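Local atomic coordinates of fimbrial subunit CupB6 (Pseudomonas aeruginosa, PDB entry 5CYL), a protein that probably forms the adhesive tip of a chaperone-usher pilus, where it would help the bacterium attach to surfaces during biofilm formation. Residues Gly134-Ala138 against Gly139-Val143; Tyr186-Ile189 against Gly190-Ile194; Glu247-Ala250 against Leu251-Pro254; Leu273-Ser277 against Gly278-Gly282; Arg306-Asp310 against Ser311-Pro315. All coordinates share one frame; numbering follows the deposited sequence.

In the fold
The chain runs through the five contacts in series; none nests in or crosses another. Interaction 1 turns the loop between strands 118-129 and 151-160. Interaction 2 follows where strand 185-189 ends in a single short helical turn, and Val143 of interaction 1 packs on its Ile194. The chain then crosses to the other half of the elongated molecule. Interaction 3 closes a turn between strands 239-245 and 255-260. Interaction 4 is a loop before strand 283-289, and interaction 5 closes the hairpin of strands 299-308 and 311-322. Leu136 of interaction 1 packs on Leu251 of interaction 3, so the two loops meet near the middle. Arg307 and Asp310 of interaction 5 also meet interaction 3.

Interaction 1: Gly134-Ala138 against Gly139-Val143; sequences GELPA and GDLKV
Between Pro137 and Leu141 the backbone swings round through Ala138 and Gly139, and the CA atoms of Pro137 and Leu141 end 7.3 Å apart. Gly139 takes a positive phi of 108°, at which a side chain would collide with the carbonyl oxygen of Ala138. Leu141 also has a positive phi. The two arms of the bend meet through apolar side chains. Leu141 does most of the touching, and it does so with its CD2 branch. This methyl sits over one face of the proline ring, with Pro137 CD the nearest ring atom at 3.6 Å. The same methyl also faces the Pro137 carbonyl oxygen. The Leu141 side chain leaves with CG anti to its own carbonyl carbon, which carries both methyls back over the bend. The bend belongs to the long loop between strands 118-129 and 151-160, which lies near the middle of the elongated molecule. There the loop meets the segment around Ile205 and Lys207. Lys207 gives a hydrogen bond from NZ to Gly139 O and a weak one to Pro137 O. Asp140 and Ile205 are joined through their backbones. The other methyl of Leu141, CD1, faces Leu136 CD1 more loosely, at 4.3 Å. Leu136 also rests on Leu26 and, through CD1, on Leu251 CD2, 4.0 Å away.

Interaction 2: Tyr186-Ile189 against Gly190-Ile194; sequences YSLI and GPASI
Leu188 and Ala192 meet through their methyl groups, with Leu188 CD2 3.7 Å from Ala192 CB. The other contact of Leu188 is made nearer its root: Leu188 CB lies 3.7 Å from Ser193 N, against the backbone of the helical turn. With CG anti to its carbonyl carbon (chi1 -65°), the leucine spreads its branches alongside Ala192. The strand and the helical turn are also joined by one backbone hydrogen bond. Ala192 N gives it to Ile189 O over 3.2 Å. The donor stands above the carbonyl plane, 46° out of it, so the bond does not follow a lone pair. The Ala192 methyl packs beside the same oxygen. Behind these contacts Gly190 reverses the chain. Its positive phi suits a residue without a side chain, and it takes the N-cap position of helix 191-194. Ser193 reaches back to it: Ser193 OG donates to Gly190 O at 2.6 Å, in the carbonyl plane. A weaker bond from Ser193 N goes to the same Gly190 O, so one serine holds the first carbonyl of the turn twice. Strand 185-189 is an outer strand of its antiparallel sheet within the chain. Tyr186 and Leu188 hydrogen-bond through their backbones to Leu154 and Leu152 of strand 151-160. Ser193 also packs on Leu152, so the helical turn rests beside strand 151-160 at that residue.

Interaction 3: Glu247-Ala250 against Leu251-Pro254; sequences ECAA and LAKP
Ala249 and Ala252 are the ends of a type I beta turn, closed by a hydrogen bond from Ala252 N to Ala249 O of 3.0 Å. The bond is fairly straight, at 158°, but the donor sits well above the carbonyl plane. The turn lies in the connection between strands 239-245 and 255-260 of the fimbrial-family part. Its bumps are small. The Ala252 methyl is the bump at the mouth of the turn. It lies against Ala249, 3.3 Å from Ala249 O and 4.3 Å from Ala249 CB. Cys248 CB borders the same hollow, 4.4 Å from Ala252 CB. Three short side chains, Cys248, Ala249 and Ala252, thus meet at the open end of the turn. The outside is made by Ala250 and Leu251, whose CB atoms point away from the hollow. Leu251 folds one branch back along the chain, so that Leu251 CD1 comes to 3.8 Å from Ala250 C and flanks that peptide. Beyond the turn, Leu251 packs on Leu26 and Lys207, while Ala250 meets Glu25. Just before the turn, Cys248 SG forms a disulfide with Cys209. Cys248 also packs on Arg307 and Ala312 of the neighbouring hairpin. The arginine binds the end of the turn as well: Arg307 NH1 gives a hydrogen bond of 3.1 Å to Ala252 O, and weak ones to the carbonyls of Ala249 and Ala250.

Interaction 4: Leu273-Ser277 against Gly278-Gly282; sequences LSLKS and GGAAG
The carbonyl oxygen of Ala280 is the polar atom at this contact, and a methyl of Leu275 rests against it: Leu275 CD1 lies 4.0 Å from Ala280 O. The same Leu275 CD1 is 4.0 Å from Ala280 CB, so it meets the alanine on its methyl and on its carbonyl. Between the two arms of the loop the contact is thus apolar and small. Leu275 has CG anti to its carbonyl carbon (chi1 -61°) and is then fully extended, which carries CD1 across to the other arm. The CA atoms of Leu275 and Ala280 are 7.6 Å apart. The polar groups of the arms form no bond with each other, but both arms share one neighbour, strand 332-343. Ala280 is joined to Val333 and Lys276 to Asp335 by backbone hydrogen bonds. Ser274 N adds a hydrogen bond to Asp260 OD2 on the first arm. At the apex, Ser277 leads into Gly278 and Gly279. A side chain on Gly278 would run into the carbonyl oxygen of Ser277. Gly279 follows with phi -137° and psi -123°, and the chain doubles back. Leu275 also packs on Phe283 and Ile285, and Ala280 on Ile360. The arrangement is that of a glycine-rich surface loop linking strands 255-260 and 283-289, in a beta domain that is probably pilin-like, as its family suggests.

Interaction 5: Arg306-Asp310 against Ser311-Pro315; sequences RRVGD and SADLP
Arg306 and Asp313 form a salt bridge across a beta hairpin. The arginine grips the carboxylate side-on, with one nitrogen to each oxygen. Arg306 NH1 is 2.8 Å from Asp313 OD2, and Arg306 NE is 3.1 Å from Asp313 OD1. The first bond uses the syn lone pair of OD2. The two flat groups are nearly coplanar, 19° apart, which lets both bonds run close to straight. A bend in the arginine chain at chi3 (59°) brings its NE edge round to face the acid. Asp242 OD2 lies close to Asp313 OD2, a like charge that Arg306 would probably help to offset. Pro315 CG covers one face of the guanidinium, 3.7 Å from Arg306 NH1.

The same residues are paired by their backbones. Arg306 and Asp313 exchange two hydrogen bonds, and Val308 and Ser311 exchange two more. The shortest of these is Val308 N to Ser311 O, at 2.9 Å, with the donor almost in line with the C=O bond. A type II' turn from Val308 to Ser311 closes the hairpin, with Gly309 at positive phi. Ser311 OG adds a weak bond to Val308 O.

Arg306, Val308, Ser311 and Asp313 share one face of the hairpin. Arg307 and Ala312, the non-hydrogen-bonded pair between them, lie on the other. Arg307 sends its NH1 to the Ala252 carbonyl of the turn at 249-252, and NH2 makes a weak bond to Gly309 O. Its chain packs on the alanine, with Arg307 CD 3.5 Å from Ala312 CB.

Interaction 1: Gly134-Ala138 against Gly139-Val143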
loop_
_atom_site.group_PDB
_atom_site.type_symbol
_atom_site.label_atom_id
_atom_site.label_comp_id
_atom_site.label_asym_id
_atom_site.label_seq_id
_atom_site.Cartn_x
_atom_site.Cartn_y
_atom_site.Cartn_z
ATOM N N GLY A 134 3.360 8.004 -4.329
ATOM C CA GLY A 134 3.109 7.611 -5.712
ATOM C C GLY A 134 4.093 6.535 -6.134
ATOM O O GLY A 134 3.761 5.629 -6.888
ATOM N N GLU A 135 5.300 6.647 -5.602
ATOM C CA GLU A 135 6.408 5.720 -5.865
ATOM C C GLU A 135 6.155 4.302 -5.333
ATOM O O GLU A 135 6.788 3.360 -5.770
ATOM C CB GLU A 135 7.699 6.263 -5.256
ATOM C CG GLU A 135 8.851 6.394 -6.245
ATOM C CD GLU A 135 8.591 7.430 -7.315
ATOM O OE1 GLU A 135 8.801 8.630 -7.057
ATOM O OE2 GLU A 135 8.185 7.046 -8.424
ATOM N N LEU A 136 5.234 4.182 -4.385
ATOM C CA LEU A 136 4.938 2.916 -3.734
ATOM C C LEU A 136 4.400 1.830 -4.686
ATOM O O LEU A 136 3.682 2.171 -5.656
ATOM C CB LEU A 136 3.963 3.130 -2.578
ATOM C CG LEU A 136 4.574 3.598 -1.261
ATOM C CD1 LEU A 136 3.464 3.952 -0.259
ATOM C CD2 LEU A 136 5.494 2.538 -0.679
ATOM N N PRO A 137 4.749 0.513 -4.410
ATOM C CA PRO A 137 4.255 -0.446 -5.415
ATOM C C PRO A 137 2.753 -0.729 -5.374
ATOM O O PRO A 137 2.091 -0.455 -4.373
ATOM C CB PRO A 137 5.026 -1.750 -5.081
ATOM C CG PRO A 137 6.120 -1.380 -4.161
ATOM C CD PRO A 137 5.510 -0.269 -3.368
ATOM N N ALA A 138 2.243 -1.277 -6.466
ATOM C CA ALA A 138 0.834 -1.686 -6.563
ATOM C C ALA A 138 0.554 -2.912 -5.690
ATOM O O ALA A 138 1.435 -3.713 -5.438
ATOM C CB ALA A 138 0.465 -1.965 -8.005
ATOM N N GLY A 139 -0.678 -3.028 -5.203
ATOM C CA GLY A 139 -1.060 -4.119 -4.322
ATOM C C GLY A 139 -1.265 -3.655 -2.886
ATOM O O GLY A 139 -1.207 -2.458 -2.606
ATOM N N ASP A 140 -1.515 -4.595 -1.977
ATOM C CA ASP A 140 -1.762 -4.278 -0.565
ATOM C C ASP A 140 -0.617 -3.664 0.249
ATOM O O ASP A 140 -0.853 -2.840 1.132
ATOM C CB ASP A 140 -2.226 -5.532 0.184
ATOM C CG ASP A 140 -1.202 -6.648 0.139
ATOM O OD1 ASP A 140 -0.124 -6.445 -0.459
ATOM O OD2 ASP A 140 -1.476 -7.730 0.701
ATOM N N LEU A 141 0.614 -4.089 -0.016
ATOM C CA LEU A 141 1.785 -3.548 0.676
ATOM C C LEU A 141 2.086 -4.126 2.068
ATOM O O LEU A 141 2.904 -3.572 2.802
ATOM C CB LEU A 141 1.668 -2.023 0.763
ATOM C CG LEU A 141 1.566 -1.274 -0.567
ATOM C CD1 LEU A 141 1.372 0.217 -0.329
ATOM C CD2 LEU A 141 2.798 -1.528 -1.421
ATOM N N LYS A 142 1.431 -5.226 2.434
ATOM C CA LYS A 142 1.645 -5.838 3.752
ATOM C C LYS A 142 3.124 -6.117 3.944
ATOM O O LYS A 142 3.787 -6.587 3.056
ATOM C CB LYS A 142 0.845 -7.128 3.909
ATOM C CG LYS A 142 -0.613 -6.881 4.247
ATOM C CD LYS A 142 -1.398 -8.135 4.588
ATOM C CE LYS A 142 -1.879 -8.829 3.331
ATOM N NZ LYS A 142 -2.755 -9.999 3.595
ATOM N N VAL A 143 3.631 -5.820 5.131
ATOM C CA VAL A 143 5.035 -6.056 5.451
ATOM C C VAL A 143 5.114 -7.326 6.262
ATOM O O VAL A 143 4.462 -7.459 7.295
ATOM C CB VAL A 143 5.644 -4.877 6.236
ATOM C CG1 VAL A 143 7.007 -5.239 6.796
ATOM C CG2 VAL A 143 5.740 -3.649 5.351
#

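Interaction 2: Tyr186-Ile189 against Gly190-Ile194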
loop_
_atom_site.group_PDB
_atom_site.type_symbol
_atom_site.label_atom_id
_atom_site.label_comp_id
_atom_site.label_asym_id
_atom_site.label_seq_id
_atom_site.Cartn_x
_atom_site.Cartn_y
_atom_site.Cartn_z
ATOM N N TYR A 186 21.000 -13.434 20.644
ATOM C CA TYR A 186 19.709 -13.878 20.133
ATOM C C TYR A 186 19.504 -13.273 18.761
ATOM O O TYR A 186 19.332 -12.058 18.645
ATOM C CB TYR A 186 18.638 -13.347 21.051
ATOM C CG TYR A 186 17.223 -13.673 20.690
ATOM C CD1 TYR A 186 16.895 -14.821 19.984
ATOM C CD2 TYR A 186 16.187 -12.873 21.157
ATOM C CE1 TYR A 186 15.563 -15.148 19.733
ATOM C CE2 TYR A 186 14.861 -13.174 20.901
ATOM C CZ TYR A 186 14.553 -14.315 20.210
ATOM O OH TYR A 186 13.232 -14.591 19.964
ATOM N N SER A 187 19.547 -14.102 17.729
ATOM C CA SER A 187 19.514 -13.602 16.354
ATOM C C SER A 187 18.184 -13.887 15.675
ATOM O O SER A 187 17.697 -15.001 15.697
ATOM C CB SER A 187 20.661 -14.178 15.546
ATOM O OG SER A 187 21.882 -13.959 16.215
ATOM N N LEU A 188 17.608 -12.856 15.082
ATOM C CA LEU A 188 16.335 -12.977 14.369
ATOM C C LEU A 188 16.546 -12.676 12.890
ATOM O O LEU A 188 17.142 -11.676 12.531
ATOM C CB LEU A 188 15.285 -12.033 14.958
ATOM C CG LEU A 188 14.850 -12.303 16.396
ATOM C CD1 LEU A 188 14.190 -11.076 16.983
ATOM C CD2 LEU A 188 13.885 -13.466 16.439
ATOM N N ILE A 189 16.050 -13.569 12.044
ATOM C CA ILE A 189 16.208 -13.430 10.602
ATOM C C ILE A 189 14.871 -13.360 9.879
ATOM O O ILE A 189 13.946 -14.102 10.198
ATOM C CB ILE A 189 17.042 -14.580 10.016
ATOM C CG1 ILE A 189 18.090 -15.048 11.017
ATOM C CG2 ILE A 189 17.728 -14.146 8.728
ATOM C CD1 ILE A 189 19.028 -16.117 10.510
ATOM N N GLY A 190 14.789 -12.469 8.905
ATOM C CA GLY A 190 13.602 -12.356 8.061
ATOM C C GLY A 190 12.325 -12.019 8.805
ATOM O O GLY A 190 12.286 -11.000 9.526
ATOM N N PRO A 191 11.246 -12.886 8.603
ATOM C CA PRO A 191 10.019 -12.439 9.289
ATOM C C PRO A 191 10.135 -12.397 10.806
ATOM O O PRO A 191 9.397 -11.671 11.445
ATOM C CB PRO A 191 8.966 -13.484 8.863
ATOM C CG PRO A 191 9.755 -14.700 8.558
ATOM C CD PRO A 191 10.954 -14.159 7.849
ATOM N N ALA A 192 11.056 -13.178 11.356
ATOM C CA ALA A 192 11.249 -13.239 12.807
ATOM C C ALA A 192 11.630 -11.880 13.404
ATOM O O ALA A 192 11.154 -11.523 14.473
ATOM C CB ALA A 192 12.298 -14.277 13.169
ATOM N N SER A 193 12.467 -11.120 12.693
ATOM C CA SER A 193 12.867 -9.786 13.148
ATOM C C SER A 193 11.627 -8.892 13.191
ATOM O O SER A 193 11.410 -8.153 14.151
ATOM C CB SER A 193 13.921 -9.189 12.215
ATOM O OG SER A 193 13.426 -9.076 10.892
ATOM N N ILE A 194 10.811 -8.990 12.145
ATOM C CA ILE A 194 9.536 -8.273 12.050
ATOM C C ILE A 194 8.519 -8.768 13.085
ATOM O O ILE A 194 7.744 -7.980 13.635
ATOM C CB ILE A 194 8.943 -8.375 10.631
ATOM C CG1 ILE A 194 9.835 -7.619 9.639
ATOM C CG2 ILE A 194 7.522 -7.831 10.581
ATOM C CD1 ILE A 194 9.738 -6.108 9.757
#

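Interaction 3: Glu247-Ala250 against Leu251-Pro254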
loop_
_atom_site.group_PDB
_atom_site.type_symbol
_atom_site.label_atom_id
_atom_site.label_comp_id
_atom_site.label_asym_id
_atom_site.label_seq_id
_atom_site.Cartn_x
_atom_site.Cartn_y
_atom_site.Cartn_z
ATOM N N GLU A 247 -15.574 6.839 -1.723
ATOM C CA GLU A 247 -14.995 6.121 -0.587
ATOM C C GLU A 247 -13.692 5.407 -0.981
ATOM O O GLU A 247 -13.392 4.333 -0.505
ATOM C CB GLU A 247 -16.001 5.133 0.004
ATOM C CG GLU A 247 -17.211 5.795 0.623
ATOM C CD GLU A 247 -18.148 4.815 1.300
ATOM O OE1 GLU A 247 -17.827 3.607 1.391
ATOM O OE2 GLU A 247 -19.230 5.258 1.734
ATOM N N CYS A 248 -12.933 6.050 -1.843
ATOM C CA CYS A 248 -11.662 5.528 -2.316
ATOM C C CYS A 248 -10.600 5.600 -1.249
ATOM O O CYS A 248 -10.461 6.605 -0.565
ATOM C CB CYS A 248 -11.176 6.380 -3.485
ATOM S SG CYS A 248 -12.162 6.133 -4.978
ATOM N N ALA A 249 -9.792 4.557 -1.153
ATOM C CA ALA A 249 -8.581 4.576 -0.291
ATOM C C ALA A 249 -7.603 5.625 -0.780
ATOM O O ALA A 249 -7.556 5.865 -1.975
ATOM C CB ALA A 249 -7.912 3.204 -0.290
ATOM N N ALA A 250 -6.811 6.226 0.107
ATOM C CA ALA A 250 -5.974 7.377 -0.311
ATOM C C ALA A 250 -5.135 7.104 -1.556
ATOM O O ALA A 250 -4.999 7.967 -2.402
ATOM C CB ALA A 250 -5.096 7.870 0.826
ATOM N N LEU A 251 -4.581 5.903 -1.636
ATOM C CA LEU A 251 -3.632 5.507 -2.685
ATOM C C LEU A 251 -4.246 4.695 -3.812
ATOM O O LEU A 251 -3.533 4.205 -4.673
ATOM C CB LEU A 251 -2.531 4.670 -2.054
ATOM C CG LEU A 251 -1.204 5.353 -1.828
ATOM C CD1 LEU A 251 -1.341 6.771 -1.339
ATOM C CD2 LEU A 251 -0.422 4.509 -0.838
ATOM N N ALA A 252 -5.567 4.551 -3.786
ATOM C CA ALA A 252 -6.305 3.898 -4.888
ATOM C C ALA A 252 -6.087 4.692 -6.192
ATOM O O ALA A 252 -6.121 5.939 -6.192
ATOM C CB ALA A 252 -7.790 3.760 -4.554
ATOM N N LYS A 253 -5.861 3.972 -7.283
ATOM C CA LYS A 253 -5.689 4.581 -8.582
ATOM C C LYS A 253 -6.458 3.728 -9.544
ATOM O O LYS A 253 -5.811 2.950 -10.260
ATOM C CB LYS A 253 -4.206 4.647 -8.971
ATOM C CG LYS A 253 -3.425 5.707 -8.188
ATOM C CD LYS A 253 -2.355 6.370 -9.058
ATOM C CE LYS A 253 -1.457 5.297 -9.680
ATOM N NZ LYS A 253 -0.345 5.835 -10.518
ATOM N N PRO A 254 -7.827 3.851 -9.584
ATOM C CA PRO A 254 -8.512 2.884 -10.430
ATOM C C PRO A 254 -8.557 3.236 -11.899
ATOM O O PRO A 254 -8.277 4.363 -12.298
ATOM C CB PRO A 254 -9.957 2.881 -9.904
ATOM C CG PRO A 254 -10.049 4.004 -8.938
ATOM C CD PRO A 254 -8.818 4.825 -9.085
#

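Interaction 4: Leu273-Ser277 against Gly278-Gly282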
loop_
_atom_site.group_PDB
_atom_site.type_symbol
_atom_site.label_atom_id
_atom_site.label_comp_id
_atom_site.label_asym_id
_atom_site.label_seq_id
_atom_site.Cartn_x
_atom_site.Cartn_y
_atom_site.Cartn_z
ATOM N N LEU A 273 -19.365 3.897 -31.050
ATOM C CA LEU A 273 -20.308 3.001 -30.399
ATOM C C LEU A 273 -21.523 2.732 -31.304
ATOM O O LEU A 273 -22.083 3.638 -31.912
ATOM C CB LEU A 273 -20.751 3.634 -29.109
ATOM C CG LEU A 273 -21.601 2.821 -28.151
ATOM C CD1 LEU A 273 -20.949 1.525 -27.779
ATOM C CD2 LEU A 273 -21.883 3.642 -26.910
ATOM N N SER A 274 -21.955 1.485 -31.350
ATOM C CA SER A 274 -22.999 1.065 -32.282
ATOM C C SER A 274 -24.370 1.462 -31.764
ATOM O O SER A 274 -24.564 1.532 -30.564
ATOM C CB SER A 274 -22.929 -0.462 -32.443
ATOM O OG SER A 274 -24.078 -1.155 -31.931
ATOM N N LEU A 275 -25.329 1.657 -32.662
ATOM C CA LEU A 275 -26.735 1.829 -32.245
ATOM C C LEU A 275 -27.420 0.453 -32.181
ATOM O O LEU A 275 -27.058 -0.435 -32.957
ATOM C CB LEU A 275 -27.495 2.758 -33.181
ATOM C CG LEU A 275 -27.040 4.207 -33.345
ATOM C CD1 LEU A 275 -27.986 4.892 -34.313
ATOM C CD2 LEU A 275 -26.937 5.016 -32.047
ATOM N N LYS A 276 -28.354 0.261 -31.239
ATOM C CA LYS A 276 -29.176 -0.959 -31.188
ATOM C C LYS A 276 -29.923 -1.054 -32.521
ATOM O O LYS A 276 -30.424 -0.043 -33.038
ATOM C CB LYS A 276 -30.162 -0.935 -30.022
ATOM C CG LYS A 276 -30.786 -2.304 -29.785
ATOM C CD LYS A 276 -31.568 -2.424 -28.482
ATOM C CE LYS A 276 -31.716 -3.914 -28.120
ATOM N NZ LYS A 276 -31.950 -4.297 -26.689
ATOM N N SER A 277 -30.019 -2.246 -33.102
ATOM C CA SER A 277 -30.532 -2.323 -34.480
ATOM C C SER A 277 -32.070 -2.260 -34.565
ATOM O O SER A 277 -32.748 -2.436 -33.562
ATOM C CB SER A 277 -30.025 -3.578 -35.169
ATOM O OG SER A 277 -30.670 -4.710 -34.619
ATOM N N GLY A 278 -32.584 -1.949 -35.745
ATOM C CA GLY A 278 -34.005 -1.761 -35.938
ATOM C C GLY A 278 -34.468 -0.344 -35.680
ATOM O O GLY A 278 -35.621 -0.124 -35.369
ATOM N N GLY A 279 -33.568 0.620 -35.808
ATOM C CA GLY A 279 -33.897 2.011 -35.579
ATOM C C GLY A 279 -33.285 2.881 -36.640
ATOM O O GLY A 279 -33.539 2.672 -37.806
ATOM N N ALA A 280 -32.475 3.848 -36.229
ATOM C CA ALA A 280 -31.783 4.731 -37.152
ATOM C C ALA A 280 -30.651 4.000 -37.807
ATOM O O ALA A 280 -30.101 3.079 -37.248
ATOM C CB ALA A 280 -31.261 5.958 -36.436
ATOM N N ALA A 281 -30.307 4.411 -39.011
ATOM C CA ALA A 281 -29.177 3.806 -39.719
ATOM C C ALA A 281 -28.127 4.833 -40.155
ATOM O O ALA A 281 -28.439 5.980 -40.441
ATOM C CB ALA A 281 -29.663 2.986 -40.901
ATOM N N GLY A 282 -26.872 4.385 -40.175
ATOM C CA GLY A 282 -25.721 5.191 -40.633
ATOM C C GLY A 282 -25.207 6.178 -39.601
ATOM O O GLY A 282 -24.580 7.176 -39.948
#

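Interaction 5: Arg306-Asp310 against Ser311-Pro315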
loop_
_atom_site.group_PDB
_atom_site.type_symbol
_atom_site.label_atom_id
_atom_site.label_comp_id
_atom_site.label_asym_id
_atom_site.label_seq_id
_atom_site.Cartn_x
_atom_site.Cartn_y
_atom_site.Cartn_z
ATOM N N ARG A 306 -9.342 10.222 -12.726
ATOM C CA ARG A 306 -8.880 11.341 -11.948
ATOM C C ARG A 306 -9.220 11.117 -10.450
ATOM O O ARG A 306 -10.296 10.558 -10.126
ATOM C CB ARG A 306 -9.505 12.605 -12.463
ATOM C CG ARG A 306 -9.367 13.767 -11.498
ATOM C CD ARG A 306 -9.954 15.037 -12.075
ATOM N NE ARG A 306 -11.366 14.877 -12.400
ATOM C CZ ARG A 306 -12.062 15.753 -13.111
ATOM N NH1 ARG A 306 -13.332 15.525 -13.341
ATOM N NH2 ARG A 306 -11.491 16.835 -13.625
ATOM N N ARG A 307 -8.306 11.520 -9.566
ATOM C CA ARG A 307 -8.543 11.397 -8.133
ATOM C C ARG A 307 -8.801 12.747 -7.530
ATOM O O ARG A 307 -7.985 13.641 -7.675
ATOM C CB ARG A 307 -7.399 10.724 -7.435
ATOM C CG ARG A 307 -7.324 9.229 -7.701
ATOM C CD ARG A 307 -8.440 8.388 -7.059
ATOM N NE ARG A 307 -8.991 9.017 -5.856
ATOM C CZ ARG A 307 -8.625 8.781 -4.604
ATOM N NH1 ARG A 307 -7.677 7.898 -4.359
ATOM N NH2 ARG A 307 -9.205 9.408 -3.574
ATOM N N VAL A 308 -9.958 12.931 -6.902
ATOM C CA VAL A 308 -10.275 14.185 -6.202
ATOM C C VAL A 308 -10.909 13.858 -4.847
ATOM O O VAL A 308 -11.907 13.145 -4.786
ATOM C CB VAL A 308 -11.235 15.076 -6.990
ATOM C CG1 VAL A 308 -10.885 16.519 -6.711
ATOM C CG2 VAL A 308 -11.170 14.809 -8.477
ATOM N N GLY A 309 -10.306 14.325 -3.747
ATOM C CA GLY A 309 -10.749 13.923 -2.404
ATOM C C GLY A 309 -10.818 12.409 -2.259
ATOM O O GLY A 309 -9.911 11.725 -2.637
ATOM N N ASP A 310 -11.946 11.917 -1.780
ATOM C CA ASP A 310 -12.168 10.499 -1.579
ATOM C C ASP A 310 -12.782 9.772 -2.766
ATOM O O ASP A 310 -13.064 8.585 -2.676
ATOM C CB ASP A 310 -13.071 10.302 -0.349
ATOM C CG ASP A 310 -12.391 10.694 0.936
ATOM O OD1 ASP A 310 -11.133 10.803 0.932
ATOM O OD2 ASP A 310 -13.121 10.913 1.927
ATOM N N SER A 311 -12.998 10.483 -3.865
ATOM C CA SER A 311 -13.626 9.882 -5.043
ATOM C C SER A 311 -12.773 9.951 -6.317
ATOM O O SER A 311 -11.953 10.821 -6.494
ATOM C CB SER A 311 -15.025 10.447 -5.284
ATOM O OG SER A 311 -14.938 11.830 -5.293
ATOM N N ALA A 312 -12.986 8.992 -7.202
ATOM C CA ALA A 312 -12.340 8.939 -8.487
ATOM C C ALA A 312 -13.409 9.017 -9.575
ATOM O O ALA A 312 -14.403 8.337 -9.533
ATOM C CB ALA A 312 -11.551 7.658 -8.605
ATOM N N ASP A 313 -13.175 9.847 -10.577
ATOM C CA ASP A 313 -14.149 10.005 -11.655
ATOM C C ASP A 313 -13.516 10.092 -13.045
ATOM O O ASP A 313 -12.363 10.467 -13.192
ATOM C CB ASP A 313 -15.027 11.235 -11.419
ATOM C CG ASP A 313 -14.330 12.514 -11.782
ATOM O OD1 ASP A 313 -13.265 12.810 -11.178
ATOM O OD2 ASP A 313 -14.838 13.217 -12.679
ATOM N N LEU A 314 -14.290 9.734 -14.055
ATOM C CA LEU A 314 -13.915 10.024 -15.426
ATOM C C LEU A 314 -14.941 10.977 -16.032
ATOM O O LEU A 314 -16.119 10.628 -16.146
ATOM C CB LEU A 314 -13.830 8.743 -16.259
ATOM C CG LEU A 314 -13.246 8.912 -17.656
ATOM C CD1 LEU A 314 -11.823 9.398 -17.590
ATOM C CD2 LEU A 314 -13.327 7.604 -18.428
ATOM N N PRO A 315 -14.511 12.177 -16.409
ATOM C CA PRO A 315 -15.418 13.111 -17.070
ATOM C C PRO A 315 -15.659 12.709 -18.527
ATOM O O PRO A 315 -14.715 12.376 -19.235
ATOM C CB PRO A 315 -14.699 14.450 -16.971
ATOM C CG PRO A 315 -13.242 14.098 -16.775
ATOM C CD PRO A 315 -13.282 12.833 -15.945
#